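Local coordinates for protein putative oxidoreductase (Bacteroides fragilis NCTC 9343, PDB 3FHL) that probably acts as an oxidoreductase of the Gfo/Idh/MocA family, pairing an NAD(P)-binding Rossmann domain with a C-terminal alpha/beta domain, at residues A11-S16 with E46-A51; E59-P64 with A82-E87; T77-A82 with T102-E107; S151-Y156 with Y177-H182; G202-R205 with D211-F214. All coordinates share one frame; numbering follows the deposited sequence.

Contact 1 of 5, residues A11-S16 with E46-A51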
# COMPACT_ATOMS: atom_id res chain seq x y z
N ALA C 11 -20.67 -4.40 -33.15
CA ALA C 11 -20.77 -5.86 -33.24
C ALA C 11 -21.75 -6.51 -32.25
O ALA C 11 -22.16 -7.65 -32.46
CB ALA C 11 -19.39 -6.50 -33.12
N ALA C 12 -22.12 -5.80 -31.19
CA ALA C 12 -23.07 -6.34 -30.19
C ALA C 12 -23.83 -5.25 -29.43
O ALA C 12 -23.29 -4.17 -29.17
CB ALA C 12 -22.36 -7.29 -29.21
N PHE C 13 -25.07 -5.53 -29.08
CA PHE C 13 -25.84 -4.61 -28.25
C PHE C 13 -26.12 -5.22 -26.86
O PHE C 13 -27.21 -5.08 -26.31
CB PHE C 13 -27.12 -4.17 -28.96
CG PHE C 13 -27.66 -2.84 -28.49
CD1 PHE C 13 -26.94 -1.66 -28.71
CD2 PHE C 13 -28.90 -2.76 -27.86
CE1 PHE C 13 -27.45 -0.43 -28.30
CE2 PHE C 13 -29.42 -1.54 -27.43
CZ PHE C 13 -28.69 -0.36 -27.66
N GLY C 14 -25.11 -5.90 -26.31
CA GLY C 14 -25.14 -6.33 -24.91
C GLY C 14 -24.79 -5.15 -24.02
O GLY C 14 -24.88 -3.99 -24.47
N MET C 15 -24.40 -5.41 -22.77
CA MET C 15 -24.11 -4.34 -21.81
C MET C 15 -23.06 -3.36 -22.34
O MET C 15 -23.31 -2.15 -22.35
CB MET C 15 -23.67 -4.88 -20.44
CG MET C 15 -23.30 -3.80 -19.38
SD MET C 15 -21.66 -2.98 -19.50
CE MET C 15 -20.53 -4.37 -19.54
N SER C 16 -21.91 -3.87 -22.77
CA SER C 16 -20.83 -3.02 -23.27
C SER C 16 -21.29 -2.12 -24.41
O SER C 16 -20.95 -0.94 -24.44
CB SER C 16 -19.63 -3.86 -23.71
OG SER C 16 -19.91 -4.56 -24.91
N GLU C 46 -35.45 1.48 -29.73
CA GLU C 46 -36.01 2.47 -28.80
C GLU C 46 -35.14 3.73 -28.69
O GLU C 46 -35.66 4.84 -28.72
CB GLU C 46 -36.22 1.83 -27.42
CG GLU C 46 -37.16 2.61 -26.47
CD GLU C 46 -38.64 2.24 -26.61
OE1 GLU C 46 -38.97 1.23 -27.26
OE2 GLU C 46 -39.48 2.98 -26.04
N ARG C 47 -33.83 3.56 -28.59
CA ARG C 47 -32.94 4.70 -28.38
C ARG C 47 -32.16 5.13 -29.62
O ARG C 47 -31.75 6.28 -29.75
CB ARG C 47 -31.98 4.44 -27.22
CG ARG C 47 -31.56 5.70 -26.52
CD ARG C 47 -30.50 5.42 -25.49
NE ARG C 47 -29.41 6.38 -25.60
CZ ARG C 47 -28.36 6.41 -24.80
NH1 ARG C 47 -28.26 5.52 -23.81
NH2 ARG C 47 -27.40 7.31 -24.98
N TYR C 48 -31.97 4.20 -30.55
CA TYR C 48 -31.23 4.51 -31.77
C TYR C 48 -32.06 4.14 -32.99
O TYR C 48 -31.69 3.22 -33.72
CB TYR C 48 -29.88 3.77 -31.77
CG TYR C 48 -29.10 3.97 -30.50
CD1 TYR C 48 -28.51 5.20 -30.22
CD2 TYR C 48 -28.97 2.94 -29.56
CE1 TYR C 48 -27.79 5.41 -29.04
CE2 TYR C 48 -28.25 3.14 -28.37
CZ TYR C 48 -27.67 4.38 -28.13
OH TYR C 48 -26.95 4.61 -26.98
N PRO C 49 -33.18 4.87 -33.24
CA PRO C 49 -34.10 4.40 -34.27
C PRO C 49 -33.60 4.62 -35.71
O PRO C 49 -34.21 4.10 -36.65
CB PRO C 49 -35.36 5.24 -34.02
CG PRO C 49 -34.85 6.50 -33.42
CD PRO C 49 -33.62 6.14 -32.63
N GLN C 50 -32.50 5.35 -35.86
CA GLN C 50 -31.91 5.66 -37.17
C GLN C 50 -30.79 4.70 -37.54
O GLN C 50 -30.26 4.74 -38.65
CB GLN C 50 -31.38 7.10 -37.20
CG GLN C 50 -32.45 8.18 -37.33
CD GLN C 50 -31.87 9.58 -37.23
OE1 GLN C 50 -31.51 10.04 -36.14
NE2 GLN C 50 -31.79 10.28 -38.36
N ALA C 51 -30.41 3.84 -36.59
CA ALA C 51 -29.43 2.79 -36.84
C ALA C 51 -30.11 1.65 -37.57
O ALA C 51 -31.33 1.47 -37.47
CB ALA C 51 -28.83 2.28 -35.53

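Contact 2 of 5, residues E59-P64 with A82-E87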
# COMPACT_ATOMS: atom_id res chain seq x y z
N GLU C 59 -22.43 -9.26 -42.00
CA GLU C 59 -23.14 -8.12 -42.59
C GLU C 59 -22.49 -6.77 -42.27
O GLU C 59 -22.78 -5.77 -42.93
CB GLU C 59 -24.61 -8.14 -42.20
CG GLU C 59 -25.40 -9.22 -42.91
CD GLU C 59 -26.79 -9.40 -42.35
OE1 GLU C 59 -27.71 -8.65 -42.77
OE2 GLU C 59 -26.97 -10.29 -41.50
N LEU C 60 -21.63 -6.73 -41.26
CA LEU C 60 -20.81 -5.55 -41.02
C LEU C 60 -19.59 -5.57 -41.90
O LEU C 60 -19.27 -4.57 -42.53
CB LEU C 60 -20.34 -5.44 -39.55
CG LEU C 60 -21.37 -5.23 -38.46
CD1 LEU C 60 -20.65 -4.96 -37.12
CD2 LEU C 60 -22.30 -4.11 -38.82
N THR C 61 -18.90 -6.71 -41.92
CA THR C 61 -17.61 -6.80 -42.63
C THR C 61 -17.79 -6.71 -44.15
O THR C 61 -16.88 -6.26 -44.86
CB THR C 61 -16.81 -8.08 -42.28
OG1 THR C 61 -17.57 -9.24 -42.62
CG2 THR C 61 -16.49 -8.13 -40.80
N GLU C 62 -18.95 -7.13 -44.64
CA GLU C 62 -19.22 -7.11 -46.07
C GLU C 62 -19.88 -5.82 -46.54
O GLU C 62 -20.12 -5.64 -47.73
CB GLU C 62 -20.09 -8.30 -46.47
CG GLU C 62 -19.34 -9.61 -46.53
CD GLU C 62 -20.25 -10.79 -46.84
OE1 GLU C 62 -21.49 -10.62 -46.85
OE2 GLU C 62 -19.72 -11.90 -47.08
N ASP C 63 -20.17 -4.91 -45.60
CA ASP C 63 -20.79 -3.65 -45.93
C ASP C 63 -19.74 -2.68 -46.49
O ASP C 63 -18.85 -2.25 -45.76
CB ASP C 63 -21.48 -3.07 -44.69
CG ASP C 63 -22.31 -1.83 -44.99
OD1 ASP C 63 -21.95 -1.03 -45.89
OD2 ASP C 63 -23.33 -1.63 -44.31
N PRO C 64 -19.87 -2.31 -47.79
CA PRO C 64 -18.83 -1.50 -48.46
C PRO C 64 -18.79 -0.04 -48.00
O PRO C 64 -17.85 0.67 -48.33
CB PRO C 64 -19.24 -1.57 -49.94
CG PRO C 64 -20.71 -1.72 -49.90
CD PRO C 64 -20.98 -2.62 -48.72
N ALA C 82 -12.09 -9.71 -35.30
CA ALA C 82 -11.19 -8.60 -35.65
C ALA C 82 -10.41 -8.90 -36.92
O ALA C 82 -10.15 -7.99 -37.71
CB ALA C 82 -10.23 -8.26 -34.51
N GLY C 83 -10.04 -10.17 -37.11
CA GLY C 83 -9.35 -10.61 -38.32
C GLY C 83 -10.21 -10.51 -39.57
O GLY C 83 -9.73 -10.04 -40.61
N MET C 84 -11.47 -10.93 -39.46
CA MET C 84 -12.44 -10.84 -40.55
C MET C 84 -12.67 -9.39 -40.96
O MET C 84 -12.71 -9.08 -42.15
CB MET C 84 -13.78 -11.43 -40.12
CG MET C 84 -13.95 -12.93 -40.33
SD MET C 84 -15.59 -13.43 -39.75
CE MET C 84 -16.67 -12.44 -40.80
N ALA C 85 -12.80 -8.52 -39.96
CA ALA C 85 -13.02 -7.09 -40.20
C ALA C 85 -11.83 -6.42 -40.88
O ALA C 85 -12.01 -5.59 -41.77
CB ALA C 85 -13.38 -6.38 -38.90
N LEU C 86 -10.62 -6.79 -40.47
CA LEU C 86 -9.40 -6.24 -41.06
C LEU C 86 -9.19 -6.75 -42.49
O LEU C 86 -8.80 -5.99 -43.37
CB LEU C 86 -8.17 -6.57 -40.22
CG LEU C 86 -7.99 -5.83 -38.89
CD1 LEU C 86 -6.86 -6.48 -38.09
CD2 LEU C 86 -7.73 -4.34 -39.10
N GLU C 87 -9.45 -8.04 -42.71
CA GLU C 87 -9.30 -8.64 -44.04
C GLU C 87 -10.28 -7.98 -45.01
O GLU C 87 -9.93 -7.71 -46.16
CB GLU C 87 -9.53 -10.16 -43.99
CG GLU C 87 -8.71 -10.94 -45.00
CD GLU C 87 -7.22 -10.95 -44.67
OE1 GLU C 87 -6.80 -11.70 -43.76
OE2 GLU C 87 -6.46 -10.20 -45.33

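Contact 3 of 5, residues T77-A82 with T102-E107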
# COMPACT_ATOMS: atom_id res chain seq x y z
N THR C 77 -14.74 -14.89 -29.68
CA THR C 77 -14.81 -14.46 -31.08
C THR C 77 -13.77 -13.40 -31.47
O THR C 77 -13.52 -13.22 -32.66
CB THR C 77 -16.22 -13.93 -31.46
OG1 THR C 77 -16.48 -12.70 -30.77
CG2 THR C 77 -17.31 -14.95 -31.12
N HIS C 78 -13.15 -12.74 -30.49
CA HIS C 78 -12.43 -11.47 -30.75
C HIS C 78 -11.30 -11.52 -31.77
O HIS C 78 -11.20 -10.65 -32.62
CB HIS C 78 -11.97 -10.80 -29.45
CG HIS C 78 -13.07 -10.13 -28.69
ND1 HIS C 78 -12.83 -9.20 -27.71
CD2 HIS C 78 -14.41 -10.26 -28.76
CE1 HIS C 78 -13.98 -8.78 -27.21
NE2 HIS C 78 -14.96 -9.41 -27.83
N TYR C 79 -10.47 -12.56 -31.70
CA TYR C 79 -9.43 -12.76 -32.71
C TYR C 79 -10.03 -12.99 -34.10
O TYR C 79 -9.62 -12.34 -35.06
CB TYR C 79 -8.53 -13.93 -32.32
CG TYR C 79 -7.66 -14.47 -33.44
CD1 TYR C 79 -6.57 -13.75 -33.92
CD2 TYR C 79 -7.93 -15.72 -34.01
CE1 TYR C 79 -5.76 -14.25 -34.93
CE2 TYR C 79 -7.13 -16.23 -35.03
CZ TYR C 79 -6.05 -15.50 -35.48
OH TYR C 79 -5.27 -16.01 -36.48
N GLU C 80 -11.01 -13.90 -34.19
CA GLU C 80 -11.63 -14.26 -35.47
C GLU C 80 -12.35 -13.05 -36.07
O GLU C 80 -12.17 -12.74 -37.25
CB GLU C 80 -12.61 -15.43 -35.29
CG GLU C 80 -13.18 -16.00 -36.61
CD GLU C 80 -14.43 -16.87 -36.43
OE1 GLU C 80 -14.67 -17.42 -35.32
OE2 GLU C 80 -15.20 -17.01 -37.41
N TYR C 81 -13.13 -12.37 -35.23
CA TYR C 81 -13.96 -11.25 -35.64
C TYR C 81 -13.15 -10.02 -36.06
O TYR C 81 -13.46 -9.37 -37.07
CB TYR C 81 -14.98 -10.91 -34.55
CG TYR C 81 -16.22 -11.80 -34.57
CD1 TYR C 81 -16.18 -13.09 -35.13
CD2 TYR C 81 -17.42 -11.36 -34.01
CE1 TYR C 81 -17.31 -13.91 -35.14
CE2 TYR C 81 -18.56 -12.18 -34.01
CZ TYR C 81 -18.50 -13.45 -34.58
OH TYR C 81 -19.62 -14.26 -34.59
N ALA C 82 -12.09 -9.71 -35.30
CA ALA C 82 -11.19 -8.60 -35.65
C ALA C 82 -10.41 -8.90 -36.92
O ALA C 82 -10.15 -7.99 -37.71
CB ALA C 82 -10.23 -8.26 -34.51
N THR C 102 -1.24 -14.12 -27.08
CA THR C 102 -0.33 -13.05 -27.49
C THR C 102 0.07 -13.15 -28.97
O THR C 102 0.16 -12.14 -29.67
CB THR C 102 0.92 -13.01 -26.59
OG1 THR C 102 0.52 -12.76 -25.24
CG2 THR C 102 1.91 -11.92 -27.02
N LYS C 103 0.30 -14.38 -29.43
CA LYS C 103 0.66 -14.67 -30.82
C LYS C 103 -0.43 -14.23 -31.80
O LYS C 103 -0.12 -13.68 -32.86
CB LYS C 103 0.94 -16.17 -30.97
CG LYS C 103 1.69 -16.56 -32.23
CD LYS C 103 1.97 -18.06 -32.24
CE LYS C 103 2.79 -18.48 -33.45
NZ LYS C 103 3.17 -19.93 -33.39
N GLN C 104 -1.69 -14.46 -31.43
CA GLN C 104 -2.86 -14.02 -32.19
C GLN C 104 -2.94 -12.49 -32.26
O GLN C 104 -3.28 -11.92 -33.30
CB GLN C 104 -4.12 -14.54 -31.53
CG GLN C 104 -4.45 -16.00 -31.80
CD GLN C 104 -5.73 -16.42 -31.08
OE1 GLN C 104 -6.18 -15.75 -30.15
NE2 GLN C 104 -6.32 -17.52 -31.51
N GLY C 105 -2.63 -11.84 -31.14
CA GLY C 105 -2.59 -10.40 -31.05
C GLY C 105 -1.50 -9.79 -31.91
O GLY C 105 -1.75 -8.83 -32.64
N GLU C 106 -0.30 -10.37 -31.85
CA GLU C 106 0.81 -9.92 -32.71
C GLU C 106 0.47 -10.10 -34.20
O GLU C 106 0.84 -9.25 -35.02
CB GLU C 106 2.12 -10.63 -32.35
CG GLU C 106 2.67 -10.21 -30.98
CD GLU C 106 3.92 -10.97 -30.55
OE1 GLU C 106 4.08 -12.16 -30.94
OE2 GLU C 106 4.74 -10.38 -29.82
N GLU C 107 -0.25 -11.17 -34.52
CA GLU C 107 -0.70 -11.44 -35.89
C GLU C 107 -1.67 -10.36 -36.41
O GLU C 107 -1.53 -9.88 -37.54
CB GLU C 107 -1.36 -12.81 -35.98
CG GLU C 107 -1.70 -13.25 -37.40
CD GLU C 107 -2.65 -14.43 -37.44
OE1 GLU C 107 -2.73 -15.18 -36.44
OE2 GLU C 107 -3.32 -14.63 -38.48

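Contact 4 of 5, residues S151-Y156 with Y177-H182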
# COMPACT_ATOMS: atom_id res chain seq x y z
N SER C 151 -1.66 3.73 -6.92
CA SER C 151 -2.95 3.67 -7.58
C SER C 151 -3.64 2.39 -7.11
O SER C 151 -3.10 1.30 -7.25
CB SER C 151 -2.74 3.70 -9.11
OG SER C 151 -3.91 3.35 -9.83
N THR C 152 -4.84 2.53 -6.55
CA THR C 152 -5.52 1.42 -5.91
C THR C 152 -7.01 1.38 -6.22
O THR C 152 -7.66 2.42 -6.15
CB THR C 152 -5.41 1.53 -4.35
OG1 THR C 152 -4.03 1.60 -3.97
CG2 THR C 152 -6.11 0.36 -3.60
N PHE C 153 -7.54 0.20 -6.54
CA PHE C 153 -8.99 -0.01 -6.52
C PHE C 153 -9.44 -0.75 -5.26
O PHE C 153 -9.31 -1.97 -5.14
CB PHE C 153 -9.47 -0.79 -7.75
CG PHE C 153 -9.72 0.06 -8.97
CD1 PHE C 153 -10.49 1.22 -8.89
CD2 PHE C 153 -9.23 -0.33 -10.21
CE1 PHE C 153 -10.73 1.99 -10.02
CE2 PHE C 153 -9.46 0.44 -11.35
CZ PHE C 153 -10.21 1.60 -11.26
N ALA C 154 -10.00 0.02 -4.33
CA ALA C 154 -10.48 -0.51 -3.07
C ALA C 154 -11.94 -0.93 -3.19
O ALA C 154 -12.80 -0.15 -3.60
CB ALA C 154 -10.33 0.55 -2.01
N ARG C 155 -12.21 -2.18 -2.86
CA ARG C 155 -13.58 -2.67 -2.88
C ARG C 155 -13.87 -3.45 -1.61
O ARG C 155 -12.95 -3.83 -0.89
CB ARG C 155 -13.81 -3.57 -4.11
CG ARG C 155 -13.68 -2.84 -5.45
CD ARG C 155 -14.33 -3.62 -6.59
NE ARG C 155 -14.44 -2.81 -7.81
CZ ARG C 155 -14.76 -3.29 -9.01
NH1 ARG C 155 -15.00 -4.59 -9.18
NH2 ARG C 155 -14.83 -2.47 -10.05
N TYR C 156 -15.14 -3.68 -1.32
CA TYR C 156 -15.51 -4.50 -0.19
C TYR C 156 -16.70 -5.38 -0.54
O TYR C 156 -17.83 -4.91 -0.58
CB TYR C 156 -15.80 -3.66 1.08
CG TYR C 156 -16.15 -4.53 2.27
CD1 TYR C 156 -15.17 -5.29 2.91
CD2 TYR C 156 -17.47 -4.63 2.72
CE1 TYR C 156 -15.50 -6.11 3.98
CE2 TYR C 156 -17.81 -5.46 3.78
CZ TYR C 156 -16.81 -6.20 4.41
OH TYR C 156 -17.13 -7.03 5.45
N TYR C 177 -6.10 -9.54 -13.49
CA TYR C 177 -6.55 -9.35 -14.87
C TYR C 177 -7.64 -8.29 -14.97
O TYR C 177 -7.48 -7.32 -15.70
CB TYR C 177 -7.06 -10.66 -15.49
CG TYR C 177 -6.00 -11.47 -16.21
CD1 TYR C 177 -5.48 -12.63 -15.63
CD2 TYR C 177 -5.53 -11.08 -17.46
CE1 TYR C 177 -4.51 -13.39 -16.28
CE2 TYR C 177 -4.54 -11.84 -18.13
CZ TYR C 177 -4.04 -12.99 -17.52
OH TYR C 177 -3.08 -13.75 -18.15
N ASN C 178 -8.73 -8.45 -14.21
CA ASN C 178 -9.89 -7.58 -14.34
C ASN C 178 -9.65 -6.11 -14.01
O ASN C 178 -10.02 -5.24 -14.79
CB ASN C 178 -11.08 -8.14 -13.55
CG ASN C 178 -11.66 -9.40 -14.18
OD1 ASN C 178 -11.76 -9.51 -15.41
ND2 ASN C 178 -12.06 -10.35 -13.34
N LEU C 179 -9.02 -5.82 -12.86
CA LEU C 179 -8.78 -4.44 -12.47
C LEU C 179 -7.34 -4.03 -12.66
O LEU C 179 -7.06 -2.86 -12.92
CB LEU C 179 -9.19 -4.19 -11.01
CG LEU C 179 -10.69 -4.28 -10.72
CD1 LEU C 179 -10.94 -3.90 -9.28
CD2 LEU C 179 -11.48 -3.37 -11.65
N GLY C 180 -6.43 -4.98 -12.52
CA GLY C 180 -5.02 -4.70 -12.70
C GLY C 180 -4.67 -4.23 -14.09
O GLY C 180 -3.81 -3.36 -14.23
N SER C 181 -5.33 -4.78 -15.11
CA SER C 181 -5.16 -4.32 -16.49
C SER C 181 -5.34 -2.80 -16.59
O SER C 181 -4.48 -2.13 -17.14
CB SER C 181 -6.10 -5.04 -17.47
OG SER C 181 -7.46 -4.87 -17.09
N HIS C 182 -6.41 -2.27 -16.01
CA HIS C 182 -6.66 -0.83 -16.04
C HIS C 182 -5.56 -0.01 -15.36
O HIS C 182 -5.15 1.03 -15.87
CB HIS C 182 -8.01 -0.47 -15.39
CG HIS C 182 -9.19 -1.09 -16.06
ND1 HIS C 182 -9.66 -0.68 -17.28
CD2 HIS C 182 -10.04 -2.06 -15.64
CE1 HIS C 182 -10.72 -1.39 -17.60
NE2 HIS C 182 -10.98 -2.24 -16.62

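Contact 5 of 5, residues G202-R205 with D211-F214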
# COMPACT_ATOMS: atom_id res chain seq x y z
N GLY C 202 -3.28 -12.58 -3.54
CA GLY C 202 -3.91 -13.39 -2.53
C GLY C 202 -5.31 -13.78 -2.89
O GLY C 202 -5.96 -13.14 -3.73
N ILE C 203 -5.77 -14.87 -2.29
CA ILE C 203 -7.19 -15.18 -2.22
C ILE C 203 -7.52 -15.06 -0.74
O ILE C 203 -7.22 -15.96 0.06
CB ILE C 203 -7.55 -16.58 -2.77
CG1 ILE C 203 -7.06 -16.74 -4.20
CG2 ILE C 203 -9.06 -16.76 -2.71
CD1 ILE C 203 -7.02 -18.17 -4.73
N LEU C 204 -8.10 -13.93 -0.38
CA LEU C 204 -8.26 -13.56 1.01
C LEU C 204 -9.64 -13.94 1.52
O LEU C 204 -9.85 -14.06 2.73
CB LEU C 204 -8.02 -12.05 1.19
CG LEU C 204 -6.75 -11.41 0.62
CD1 LEU C 204 -6.75 -9.93 1.01
CD2 LEU C 204 -5.48 -12.10 1.09
N ARG C 205 -10.58 -14.16 0.60
CA ARG C 205 -11.96 -14.46 0.98
C ARG C 205 -12.19 -15.96 1.04
O ARG C 205 -11.67 -16.71 0.21
CB ARG C 205 -12.96 -13.79 0.03
CG ARG C 205 -12.88 -12.26 0.06
CD ARG C 205 -13.71 -11.60 -1.03
NE ARG C 205 -13.44 -12.12 -2.37
CZ ARG C 205 -14.21 -11.89 -3.42
NH1 ARG C 205 -15.30 -11.15 -3.31
NH2 ARG C 205 -13.89 -12.42 -4.60
N ASP C 211 -7.62 -14.92 -7.54
CA ASP C 211 -7.08 -13.83 -6.72
C ASP C 211 -8.08 -12.68 -6.55
O ASP C 211 -8.79 -12.29 -7.50
CB ASP C 211 -5.72 -13.34 -7.24
CG ASP C 211 -5.79 -12.71 -8.64
OD1 ASP C 211 -5.93 -13.46 -9.61
OD2 ASP C 211 -5.69 -11.47 -8.75
N ASP C 212 -8.17 -12.19 -5.32
CA ASP C 212 -9.05 -11.09 -4.98
C ASP C 212 -8.25 -10.01 -4.25
O ASP C 212 -8.81 -9.16 -3.57
CB ASP C 212 -10.26 -11.57 -4.16
CG ASP C 212 -9.88 -12.36 -2.90
OD1 ASP C 212 -8.75 -12.22 -2.40
OD2 ASP C 212 -10.73 -13.13 -2.40
N TYR C 213 -6.93 -10.07 -4.42
CA TYR C 213 -6.03 -9.08 -3.85
C TYR C 213 -4.77 -9.10 -4.70
O TYR C 213 -4.25 -10.18 -4.99
CB TYR C 213 -5.63 -9.47 -2.41
CG TYR C 213 -4.55 -8.60 -1.83
CD1 TYR C 213 -4.87 -7.48 -1.07
CD2 TYR C 213 -3.19 -8.89 -2.05
CE1 TYR C 213 -3.89 -6.67 -0.56
CE2 TYR C 213 -2.19 -8.06 -1.54
CZ TYR C 213 -2.57 -6.96 -0.79
OH TYR C 213 -1.62 -6.12 -0.26
N PHE C 214 -4.26 -7.93 -5.03
CA PHE C 214 -2.89 -7.87 -5.58
C PHE C 214 -2.20 -6.62 -5.11
O PHE C 214 -2.84 -5.61 -4.84
CB PHE C 214 -2.89 -8.00 -7.13
CG PHE C 214 -3.48 -6.81 -7.87
CD1 PHE C 214 -2.77 -5.62 -8.02
CD2 PHE C 214 -4.74 -6.90 -8.43
CE1 PHE C 214 -3.31 -4.54 -8.69
CE2 PHE C 214 -5.29 -5.83 -9.12
CZ PHE C 214 -4.57 -4.64 -9.24
O HOH W 1 -11.54 -14.69 -4.57

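Contact 1 of 5, residues A11-S16 with E46-A51
F13 and Y48 bridge two backbones that stay well apart: even their CA atoms, the nearest pair across the segments, lie 11.2 Å from each other. Residues 11-16 run from the loop after strand 6-10 into helix 15-27, with G14 at the N-cap position, while 46-51 is irregular and closes in a type I beta turn from Y48 to A51, marked by the bond from A51 N to Y48 O at 3.2 Å. The gap is spanned by one aromatic side chain from each segment. With CG anti to the backbone N (chi1 -155°), the F13 ring is carried out toward Y48, and its CZ comes within 3.6 Å of Y48 CE2. The two rings meet edge against edge, CZ and CE2 each lying near the plane of the other ring; the planes stand at 89°, with centroids 5.9 Å apart. Y48 OH lies 3.1 Å above the plane of the R47 guanidinium, over its centre, while R47 CB sits over the Y48 ring toward its rim. In the Rossmann domain the turn after the first strand leads into helix 15-27. Y48 also packs on A22, P23 and S26 of that helix and on L33 of strand 31-37, whereas F13 rests on I36 of the same strand.

Contact 2 of 5, residues E59-P64 with A82-E87
T61 meets M84 and A85 through its two branches, and no hydrogen bond crosses between the segments. Its methyl CG2 lies against the helix backbone, 3.7 Å from A85 CA, with A85 CB only slightly farther, at 4.0 Å from CG2. The CA atoms of T61 and A85 are 5.2 Å apart, a close approach consistent with the small side chains on both sides. The M84 chain crosses T61 at about a right angle; a bend at chi3 (60°) turns its terminal CE to within 3.8 Å of T61 OG1. That hydroxyl is not left to the methionine methyl: chi1 of 60° sets OG1 between the backbone N and the carbonyl carbon, and it hydrogen-bonds to K58 O one turn earlier in the same helix. This bond is consistent with the rotamer that points CG2 at A85. Farther out, M84 touches F57 and A85 rests on V92 of strand 91-95. Two helices of the Rossmann domain are joined here, the short helix 58-61, just before strand 68-71, and the C-terminal part of helix 78-87, whose other flank carries A82 and L86 onto helix 102-115.

Contact 3 of 5, residues T77-A82 with T102-E107
Y79 and Q104 form the stacked part of this contact, and Y79 with E107 the polar part. In the stack, the planes of the tyrosine ring and the glutamine amide are nearly parallel, 7° apart, with the amide displaced toward the CB end and one side of the ring: Q104 CD is 3.6 Å from Y79 CG, and Q104 NE2 3.5 Å from Y79 CD2. A CH-pi contact anchors the same face, Q104 CG standing 3.7 Å from the centroid of the Y79 ring and only 10° off the ring normal. The extended chain of Q104 beyond CG lays aliphatic and amide portions together on the ring, and its OE1 is hydrogen-bonded to S100 OG, which would limit rotation of the amide. The hydrogen bond across the contact runs from Y79 OH to E107 OE1 at 2.7 Å. OE1 is met on its syn side, though 31° out of the carboxylate plane. E107 gets there with CG anti to the backbone N and an extended chain, reaching back from one turn beyond Q104 to the phenol end of the ring. Helix 78-87 is in this way coupled to helix 102-115 near their N-terminal ends, on the surface of the Rossmann domain. Y79 and A82 both touch L108, A82 and H78 pack on V94 of strand 91-95, and T99 touches both Y79 and Q104.

Contact 4 of 5, residues S151-Y156 with Y177-H182
F153, near the end of strand 146-154, opens the contact with L179, between helix 175-178 and helix 180-191. Its CB lies 3.8 Å from L179 CD1, and F153 CD2 is 3.9 Å from L179 CB, the leucine meeting the ring obliquely. H182 adds a looser touch at the ring edge, its CB being 4.4 Å from F153 CE2. Two residues on, R155 again turns toward the helices. CG anti to the carbonyl carbon (chi1 -65°) and a chain extended as far as NE send the guanidinium over L179: L179 CD1 stands 3.8 Å above the R155 guanidinium plane, over its centre, and L179 CD2 is 3.8 Å from R155 NH2. L179 packs against both F153 and one face of the R155 guanidinium, without charge pairing. Within the helical segment, S181 OG donates to Y177 O at 2.8 Å, and S181 OG is also bonded to K96 NZ. F153 additionally makes a cation-pi contact with R243. In the mixed sheet of the C-terminal alpha/beta domain, backbone hydrogen bonds join F153 to K232 and S234 of strand 228-234, and L183 of helix 180-191 touches S151 and F153.

Contact 5 of 5, residues G202-R205 with D211-F214
A classic beta bulge, in which D212 and Y213 both face G202, marks the turn between strands 194-202 and 213-221, and the D212 carboxylate binds the backbone of the loop that leaves G202. On the backbone, G202 N donates to Y213 O at 3.0 Å and D212 N to G202 O at 2.9 Å. D212 CG sits between its backbone N and carbonyl carbon (chi1 55°), which turns the carboxylate toward residues 203-205. There D212 OD1 accepts a nearly straight bond from L204 N (2.7 Å, 170°) through its syn lone pair. D212 OD2 takes two donors of one residue: R205 N at 3.2 Å, on the syn side, and R205 NE at 2.9 Å, which comes from above the carboxylate plane although OD2 lies near the guanidinium plane. The guanidinium and carboxylate planes are 72° apart, so the salt bridge is a single-contact one, extended by a water linking R205 NH2 to OD2. Alongside, L204 CD1 packs on Y213 CB at 3.6 Å. Within the chain R205 NH1 also bonds to R157 O; across the dimer Y213 OH bonds to E148 and L204 O to R145, both of the second subunit. With two backbone amides, a guanidinium and a water sharing one buried carboxylate, its ionised form would be favoured and the shape of the loop edge facing the second subunit held.

The contacts run in series along the chain except contacts 2 and 3, whose segments alternate and share A82 on helix 78-87. Contacts 1 to 3 lie in the Rossmann domain around its parallel sheet; 2 and 3 have centres about 14 Å apart, while contact 1 touches contact 2 where A11 CA meets L60 CD1 at 4.0 Å. Contacts 4 and 5 belong to the C-terminal alpha/beta domain, reach the same mixed sheet, have centres about 12 Å apart and touch through G180 CA and F214 CZ at 3.5 Å. Contacts 2 and 5 have centres about 40 Å apart. Both domains of the two-domain Gfo/Idh/MocA architecture are represented, with contact 5, and Y156 of contact 4, reaching the second subunit.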